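Local coordinates for protein class B carbapenemase GOB-18 (Elizabethkingia meningoseptica, PDB 5K0W) that probably hydrolyses beta-lactam antibiotics, carbapenems among them, as a subclass B3 metallo-beta-lactamase with two zinc ions in its active site, at residues Glu25-Pro28 with Lys29-Gln33. Numbering follows the deposited sequence.
Sequences ENMP and KEWNQ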
# COMPACT_ATOMS: atom_id res chain seq x y z
N GLU A 25 -14.11 11.93 -10.21
CA GLU A 25 -14.06 13.37 -10.31
C GLU A 25 -13.81 13.86 -8.86
O GLU A 25 -14.12 13.14 -7.90
CB GLU A 25 -15.39 13.94 -10.87
CG GLU A 25 -15.69 13.53 -12.31
CD GLU A 25 -16.80 14.27 -13.05
OE1 GLU A 25 -17.27 15.32 -12.54
OE2 GLU A 25 -17.17 13.82 -14.15
N ASN A 26 -13.21 15.04 -8.70
CA ASN A 26 -12.92 15.65 -7.39
C ASN A 26 -12.02 14.89 -6.37
O ASN A 26 -12.35 14.77 -5.18
CB ASN A 26 -14.16 16.28 -6.72
N MET A 27 -10.85 14.43 -6.84
CA MET A 27 -9.83 13.75 -6.03
C MET A 27 -9.13 14.77 -5.13
O MET A 27 -9.00 15.93 -5.54
CB MET A 27 -8.77 13.19 -6.96
CG MET A 27 -8.96 11.77 -7.34
SD MET A 27 -7.60 11.38 -8.47
CE MET A 27 -8.34 11.87 -10.04
N PRO A 28 -8.61 14.39 -3.94
CA PRO A 28 -7.93 15.38 -3.08
C PRO A 28 -6.64 15.87 -3.69
O PRO A 28 -5.95 15.10 -4.36
CB PRO A 28 -7.67 14.64 -1.77
CG PRO A 28 -8.48 13.40 -1.85
CD PRO A 28 -8.65 13.06 -3.29
N LYS A 29 -6.33 17.16 -3.48
CA LYS A 29 -5.16 17.87 -4.00
C LYS A 29 -3.85 17.15 -3.67
O LYS A 29 -3.01 16.97 -4.56
CB LYS A 29 -5.15 19.32 -3.46
CG LYS A 29 -3.93 20.17 -3.84
CD LYS A 29 -3.55 21.19 -2.75
CE LYS A 29 -2.98 20.56 -1.50
NZ LYS A 29 -2.33 21.55 -0.61
N GLU A 30 -3.71 16.72 -2.40
CA GLU A 30 -2.52 16.05 -1.85
C GLU A 30 -2.15 14.72 -2.54
O GLU A 30 -1.01 14.27 -2.42
CB GLU A 30 -2.67 15.84 -0.33
CG GLU A 30 -2.81 17.12 0.48
CD GLU A 30 -2.61 16.99 1.98
OE1 GLU A 30 -2.99 15.94 2.55
OE2 GLU A 30 -2.12 17.97 2.59
N TRP A 31 -3.10 14.10 -3.26
CA TRP A 31 -2.89 12.82 -3.93
C TRP A 31 -1.96 12.89 -5.13
O TRP A 31 -1.17 11.96 -5.34
CB TRP A 31 -4.23 12.19 -4.32
CG TRP A 31 -4.96 11.56 -3.17
CD1 TRP A 31 -4.77 11.77 -1.83
CD2 TRP A 31 -6.05 10.63 -3.27
NE1 TRP A 31 -5.65 11.03 -1.10
CE2 TRP A 31 -6.46 10.33 -1.95
CE3 TRP A 31 -6.74 10.05 -4.36
CZ2 TRP A 31 -7.51 9.44 -1.69
CZ3 TRP A 31 -7.78 9.18 -4.09
CH2 TRP A 31 -8.14 8.87 -2.77
N ASN A 32 -2.08 13.97 -5.92
CA ASN A 32 -1.28 14.20 -7.13
C ASN A 32 -0.20 15.25 -6.90
O ASN A 32 0.55 15.57 -7.81
CB ASN A 32 -2.19 14.58 -8.31
CG ASN A 32 -3.41 13.70 -8.42
OD1 ASN A 32 -3.33 12.47 -8.45
ND2 ASN A 32 -4.58 14.33 -8.46
N GLN A 33 -0.12 15.77 -5.68
CA GLN A 33 0.85 16.78 -5.26
C GLN A 33 2.21 16.12 -5.04
O GLN A 33 2.29 15.09 -4.37
CB GLN A 33 0.34 17.45 -3.97
CG GLN A 33 0.98 18.79 -3.65
CD GLN A 33 0.86 19.11 -2.18
OE1 GLN A 33 -0.22 19.06 -1.58
NE2 GLN A 33 1.98 19.47 -1.58
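Pro-28 leans over one face of the Trp-31 indole, its CD-CG side down, where the chain, extended at Met-27 and Pro-28, bends into a turn with helical backbone angles at 29-31. From CB outward, Trp-31 meets the proline backbone first and its ring afterwards: CB of Trp-31 is 3.4 Å from Pro-28 O. CG then stands anti to the carbonyl carbon (chi1 -77°), which swings the indole back under the preceding residues. At the five-membered ring, CD1 and NE1 run beneath CB and CG of Pro-28. CD2 and CE2, the fused bond, sit below CG and CD, with Pro-28 CD 3.6 Å from Trp-31 CD2. This is a CH-pi contact over the face: Pro-28 CD lies 3.7 Å from the centroid of the Trp-31 six-membered ring, 16° off its normal. On the benzene side, Trp-31 CE3 also receives Met-27 CG at 4.1 Å, an oblique apolar contact made with the two side chains crossing at about a right angle. A backbone bond closes the turn beside the stack, Trp-31 N donating to Pro-28 O over 3.2 Å, with the donor above the carbonyl plane, 54° out of it, rather than on a lone pair. Met-27 SD also passes 4.2 Å from Asn-32 ND2, while Asn-32 OD1 is hydrogen-bonded to Thr-70 OG1 and helps tie the turn to the body of the enzyme. On the enzyme side, the indole borders the zinc site: its NE1 makes a weak hydrogen bond to Asp-51, and its ring meets that of His-241 and touches Asp-102, both ligands of the same zinc ion. A proline-on-tryptophan CH-pi stack, closed by an i to i+3 turn, thus borders the dizinc active site of this metallo-beta-lactamase fold.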